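Local atomic coordinates of arabinan-endo 1,5-alpha-l-arabinase (Bacillus subtilis, PDB entry 1UV4), a protein that cuts internal alpha-1,5-linked L-arabinofuranosyl bonds of arabinan, as a secreted calcium-binding family 43 glycoside hydrolase that takes part in breaking down plant cell walls. Residues Y227-K230 with S231-M235; S245-D248 with Q249-G252. All blocks are in the same frame, centred on the assembly; numbering follows the deposited sequence.

Interaction 1: Y227-K230 with S231-M235; sequences YLDK and SGKSM
Asp229 is gripped by the residues that follow it round a type I beta turn, Asp229 to Gly232, in the loop between strands 212-220 and 241-244. Its OD1 accepts the hydroxyl OG of Ser231 at 2.7 Å, on the syn side and close to the carboxylate plane, while the backbone N of Lys233 comes to the same OD1 from above that plane at 3.0 Å. Gly232 N closes the turn on Asp229 O, 2.9 Å, and Asp229 N bonds back to Lys233 O, also 2.9 Å; with the positive phi of Gly232 this is a type I turn with a G1 bulge. The buried side is Asp229 and the base, where Met235 N meets Tyr227 O at 2.8 Å and Met235 SD lies 3.7 Å from Tyr227 CB; both side chains continue onto Leu198 of strand 195-203. By contrast, Lys230, Ser231, Gly232 and Lys233 are exposed, Lys230 with its side chain against Tyr217 and Trp290. The other carboxylate oxygen, OD2, bonds to Gly240 N. With Ser231 OG and Lys233 N both donating to OD1, the carboxylate probably stays ionised and holds the exposed turn in shape by polar bonds, whereas the base combines a backbone bond with apolar contact.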
ATOM      1  N   TYR A 227     -17.035   1.332  -6.456  1.00 12.52           N
ATOM      2  CA  TYR A 227     -16.950   1.464  -5.012  1.00 11.47           C
ATOM      3  C   TYR A 227     -17.718   2.732  -4.593  1.00 12.51           C
ATOM      4  O   TYR A 227     -17.418   3.817  -5.046  1.00 13.48           O
ATOM      5  CB  TYR A 227     -15.492   1.495  -4.528  1.00 11.51           C
ATOM      6  CG  TYR A 227     -14.831   0.143  -4.705  1.00 11.72           C
ATOM      7  CD1 TYR A 227     -14.238  -0.231  -5.916  1.00 13.38           C
ATOM      8  CD2 TYR A 227     -14.791  -0.751  -3.664  1.00 12.56           C
ATOM      9  CE1 TYR A 227     -13.707  -1.488  -6.085  1.00 13.26           C
ATOM     10  CE2 TYR A 227     -14.192  -1.974  -3.791  1.00 11.64           C
ATOM     11  CZ  TYR A 227     -13.660  -2.367  -5.008  1.00 10.85           C
ATOM     12  OH  TYR A 227     -13.096  -3.593  -5.167  1.00 12.88           O
ATOM     13  N   LEU A 228     -18.710   2.578  -3.750  1.00 12.64           N
ATOM     14  CA  LEU A 228     -19.581   3.667  -3.311  1.00 12.80           C
ATOM     15  C   LEU A 228     -19.300   3.972  -1.844  1.00 12.71           C
ATOM     16  O   LEU A 228     -19.108   3.042  -1.050  1.00 12.59           O
ATOM     17  CB  LEU A 228     -21.062   3.279  -3.466  1.00 13.97           C
ATOM     18  CG  LEU A 228     -21.489   2.877  -4.863  1.00 14.51           C
ATOM     19  CD1 LEU A 228     -22.990   2.612  -4.832  1.00 16.41           C
ATOM     20  CD2 LEU A 228     -21.128   3.917  -5.927  1.00 16.09           C
ATOM     21  N   ASP A 229     -19.251   5.250  -1.493  1.00 11.96           N
ATOM     22  CA  ASP A 229     -19.122   5.636  -0.103  1.00 12.05           C
ATOM     23  C   ASP A 229     -20.462   5.612   0.642  1.00 11.78           C
ATOM     24  O   ASP A 229     -21.485   5.239   0.066  1.00 11.82           O
ATOM     25  CB  ASP A 229     -18.353   6.965   0.036  1.00 11.46           C
ATOM     26  CG  ASP A 229     -19.084   8.161  -0.458  1.00 14.09           C
ATOM     27  OD1 ASP A 229     -20.342   8.190  -0.509  1.00 13.19           O
ATOM     28  OD2 ASP A 229     -18.478   9.236  -0.691  1.00 14.91           O
ATOM     29  N   LYS A 230     -20.459   5.957   1.933  1.00 11.78           N
ATOM     30  CA  LYS A 230     -21.689   5.857   2.738  1.00 12.43           C
ATOM     31  C   LYS A 230     -22.815   6.743   2.217  1.00 13.43           C
ATOM     32  O   LYS A 230     -23.998   6.442   2.411  1.00 15.65           O
ATOM     33  CB  LYS A 230     -21.451   6.193   4.194  1.00 12.92           C
ATOM     34  CG  LYS A 230     -20.670   5.182   4.968  1.00 13.50           C
ATOM     35  CD  LYS A 230     -20.721   5.512   6.428  1.00 14.51           C
ATOM     36  CE  LYS A 230     -19.806   4.629   7.178  1.00 15.76           C
ATOM     37  NZ  LYS A 230     -19.587   5.042   8.582  1.00 21.27           N
ATOM     38  N   SER A 231     -22.454   7.834   1.560  1.00 13.67           N
ATOM     39  CA  SER A 231     -23.436   8.742   0.951  1.00 13.65           C
ATOM     40  C   SER A 231     -23.929   8.274  -0.417  1.00 13.90           C
ATOM     41  O   SER A 231     -24.811   8.891  -0.981  1.00 16.18           O
ATOM     42  CB  SER A 231     -22.841  10.151   0.819  1.00 13.65           C
ATOM     43  OG  SER A 231     -22.011  10.272  -0.326  1.00 17.22           O
ATOM     44  N   GLY A 232     -23.339   7.216  -0.961  1.00 13.44           N
ATOM     45  CA  GLY A 232     -23.678   6.719  -2.295  1.00 13.59           C
ATOM     46  C   GLY A 232     -22.819   7.226  -3.460  1.00 14.48           C
ATOM     47  O   GLY A 232     -23.077   6.867  -4.615  1.00 16.00           O
ATOM     48  N   LYS A 233     -21.796   8.019  -3.158  1.00 14.11           N
ATOM     49  CA  LYS A 233     -20.951   8.611  -4.166  1.00 14.65           C
ATOM     50  C   LYS A 233     -19.825   7.652  -4.562  1.00 13.68           C
ATOM     51  O   LYS A 233     -19.138   7.025  -3.743  1.00 14.41           O
ATOM     52  CB  LYS A 233     -20.388   9.941  -3.677  1.00 14.81           C
ATOM     53  CG  LYS A 233     -19.637  10.668  -4.756  1.00 18.29           C
ATOM     54  CD  LYS A 233     -19.506  12.109  -4.506  1.00 23.66           C
ATOM     55  CE  LYS A 233     -18.571  12.721  -5.530  1.00 25.20           C
ATOM     56  NZ  LYS A 233     -18.842  14.149  -5.820  1.00 27.86           N
ATOM     57  N   SER A 234     -19.642   7.534  -5.864  1.00 13.64           N
ATOM     58  CA  SER A 234     -18.626   6.692  -6.453  1.00 13.74           C
ATOM     59  C   SER A 234     -17.224   7.206  -6.177  1.00 13.34           C
ATOM     60  O   SER A 234     -16.951   8.391  -6.361  1.00 13.37           O
ATOM     61  CB  SER A 234     -18.839   6.596  -7.963  1.00 14.36           C
ATOM     62  OG  SER A 234     -17.810   5.860  -8.593  1.00 16.18           O
ATOM     63  N   MET A 235     -16.341   6.294  -5.861  1.00 13.41           N
ATOM     64  CA  MET A 235     -14.928   6.608  -5.654  1.00 12.55           C
ATOM     65  C   MET A 235     -14.251   7.015  -6.935  1.00 13.23           C
ATOM     66  O   MET A 235     -13.177   7.617  -6.893  1.00 12.90           O
ATOM     67  CB  MET A 235     -14.192   5.450  -4.944  1.00 12.26           C
ATOM     68  CG  MET A 235     -14.709   5.183  -3.545  1.00 11.89           C
ATOM     69  SD  MET A 235     -13.671   4.035  -2.633  1.00 14.09           S
ATOM     70  CE  MET A 235     -12.249   5.057  -2.180  1.00 13.86           C
TER

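Interaction 2: S245-D248 with Q249-G252; sequences SGND and QWKG
Asn247 folds its side-chain amide back over the turn so that OD1 accepts the backbone N-H of Trp250, three residues on, at 2.9 Å, a nearly straight bond (162° at the hydrogen). The N-H of Gln249 adds a weak Asx-turn bond to the same OD1. In the other direction, Asn247 N donates to Trp250 O, also at 2.9 Å, and the two residues thus clasp each other across the bend. A chi1 of 62° brings the amide of Asn247 in over the following residues, and OD1 ends 3.5 Å from Trp250 CB, approaching the indole obliquely.

Lys251 works on the carbonyls of the same bend. Its chain kinks at chi2 (-61°) and brings NZ within 2.9 Å of Asn247 O, with a longer, weak bond to Asp248 O. Gly246 makes the close approach on the incoming arm: its CA sits 3.2 Å from Trp250 O.

Further out, the CG of Gln249 lies over one face of the Trp250 ring, near its rim, and its amide NE2 reaches Asp270. Gly246 N is held by the carboxylate of Asp244. The bend joins strand 241-244, the last of one propeller blade, to strand 250-259, an edge strand of the next four-stranded antiparallel blade. Backbone bonds from Gln249 to Ala271 and from Lys251 to Tyr269 pair it with strand 263-270, while the Trp250 side chain packs across Ala268 of that strand and Leu280 of strand 276-283.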
ATOM      1  N   SER A 245      -8.784  11.393   9.704  1.00 13.91           N
ATOM      2  CA  SER A 245      -8.171  12.624   9.235  1.00 14.16           C
ATOM      3  C   SER A 245      -7.123  13.141  10.225  1.00 13.84           C
ATOM      4  O   SER A 245      -6.712  14.283  10.141  1.00 13.81           O
ATOM      5  CB  SER A 245      -9.246  13.681   8.934  1.00 14.25           C
ATOM      6  OG  SER A 245     -10.011  13.938  10.064  1.00 18.17           O
ATOM      7  N   GLY A 246      -6.694  12.291  11.167  1.00 13.13           N
ATOM      8  CA  GLY A 246      -5.681  12.674  12.116  1.00 13.22           C
ATOM      9  C   GLY A 246      -6.285  13.281  13.356  1.00 13.03           C
ATOM     10  O   GLY A 246      -7.487  13.354  13.544  1.00 14.07           O
ATOM     11  N   ASN A 247      -5.410  13.752  14.229  1.00 11.46           N
ATOM     12  CA  ASN A 247      -5.849  14.386  15.454  1.00 11.29           C
ATOM     13  C   ASN A 247      -4.788  15.397  15.911  1.00 12.10           C
ATOM     14  O   ASN A 247      -3.984  15.804  15.084  1.00 12.07           O
ATOM     15  CB  ASN A 247      -6.266  13.336  16.500  1.00 10.23           C
ATOM     16  CG  ASN A 247      -5.160  12.411  16.925  1.00 13.16           C
ATOM     17  OD1 ASN A 247      -3.914  12.828  16.800  1.00 11.39           O
ATOM     18  ND2 ASN A 247      -5.433  11.282  17.459  1.00 16.48           N
ATOM     19  N   ASP A 248      -4.753  15.764  17.192  1.00 11.45           N
ATOM     20  CA  ASP A 248      -3.886  16.850  17.663  1.00 11.72           C
ATOM     21  C   ASP A 248      -2.417  16.491  17.460  1.00 11.10           C
ATOM     22  O   ASP A 248      -1.590  17.346  17.151  1.00 11.72           O
ATOM     23  CB  ASP A 248      -4.066  17.148  19.178  1.00 11.81           C
ATOM     24  CG  ASP A 248      -5.498  17.555  19.584  1.00 12.35           C
ATOM     25  OD1 ASP A 248      -6.457  17.052  18.957  1.00 17.70           O
ATOM     26  OD2 ASP A 248      -5.710  18.318  20.541  1.00 12.16           O
ATOM     27  N   GLN A 249      -2.080  15.256  17.770  1.00  9.88           N
ATOM     28  CA  GLN A 249      -0.699  14.782  17.700  1.00 10.95           C
ATOM     29  C   GLN A 249      -0.318  14.171  16.350  1.00 11.07           C
ATOM     30  O   GLN A 249       0.812  14.357  15.861  1.00 12.01           O
ATOM     31  CB  GLN A 249      -0.441  13.727  18.759  1.00 10.85           C
ATOM     32  CG  GLN A 249       0.977  13.143  18.703  1.00 13.25           C
ATOM     33  CD  GLN A 249       1.325  12.217  19.864  1.00 16.45           C
ATOM     34  OE1 GLN A 249       0.518  11.989  20.775  1.00 17.46           O
ATOM     35  NE2 GLN A 249       2.518  11.687  19.837  1.00 16.77           N
ATOM     36  N   TRP A 250      -1.225  13.418  15.751  1.00  9.55           N
ATOM     37  CA  TRP A 250      -0.936  12.579  14.584  1.00  9.87           C
ATOM     38  C   TRP A 250      -1.535  13.208  13.332  1.00 11.36           C
ATOM     39  O   TRP A 250      -2.735  13.307  13.183  1.00 11.41           O
ATOM     40  CB  TRP A 250      -1.491  11.188  14.809  1.00 10.45           C
ATOM     41  CG  TRP A 250      -0.762  10.508  15.908  1.00  9.96           C
ATOM     42  CD1 TRP A 250      -1.267  10.187  17.113  1.00 10.81           C
ATOM     43  CD2 TRP A 250       0.594  10.048  15.904  1.00 10.11           C
ATOM     44  NE1 TRP A 250      -0.310   9.588  17.893  1.00 13.03           N
ATOM     45  CE2 TRP A 250       0.847   9.496  17.169  1.00 10.61           C
ATOM     46  CE3 TRP A 250       1.650  10.080  14.966  1.00 11.20           C
ATOM     47  CZ2 TRP A 250       2.082   8.958  17.521  1.00 12.74           C
ATOM     48  CZ3 TRP A 250       2.866   9.540  15.324  1.00 10.84           C
ATOM     49  CH2 TRP A 250       3.074   8.998  16.581  1.00 12.73           C
ATOM     50  N   LYS A 251      -0.673  13.644  12.419  1.00 12.71           N
ATOM     51  CA  LYS A 251      -1.081  14.361  11.236  1.00 13.11           C
ATOM     52  C   LYS A 251      -0.957  13.480   9.990  1.00 13.65           C
ATOM     53  O   LYS A 251      -0.106  12.583   9.903  1.00 14.12           O
ATOM     54  CB  LYS A 251      -0.237  15.636  11.080  1.00 12.49           C
ATOM     55  CG  LYS A 251      -0.195  16.500  12.343  1.00 14.13           C
ATOM     56  CD  LYS A 251      -1.567  16.961  12.727  1.00 15.16           C
ATOM     57  CE  LYS A 251      -1.559  18.063  13.764  1.00 15.40           C
ATOM     58  NZ  LYS A 251      -2.964  18.362  14.319  1.00 18.40           N
ATOM     59  N   GLY A 252      -1.773  13.767   8.991  1.00 14.16           N
ATOM     60  CA  GLY A 252      -1.642  13.154   7.684  1.00 13.61           C
ATOM     61  C   GLY A 252      -1.620  11.642   7.646  1.00 14.72           C
ATOM     62  O   GLY A 252      -0.754  11.039   6.976  1.00 13.84           O
TER

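Interactions 1 and 2 come one after the other along the chain, at the two ends of strand 241-244: the 227-235 loop leads into it, and the 245-252 bend leads from it into the next blade of the propeller. Their centres are 24 Å apart and their nearest atoms about 13 Å, so they do not touch. Interaction 1 lies closer to the catalytic centre: the Met235 side chain is about 11 Å from that of Glu185, the inferred proton donor, and the side chain of Tyr227 is about 13 Å from a bound calcium. Interaction 2 is a surface contact away from the annotated sites. In both, one side-chain oxygen, from Asp229 or Asn247, gathers backbone amides of a turn.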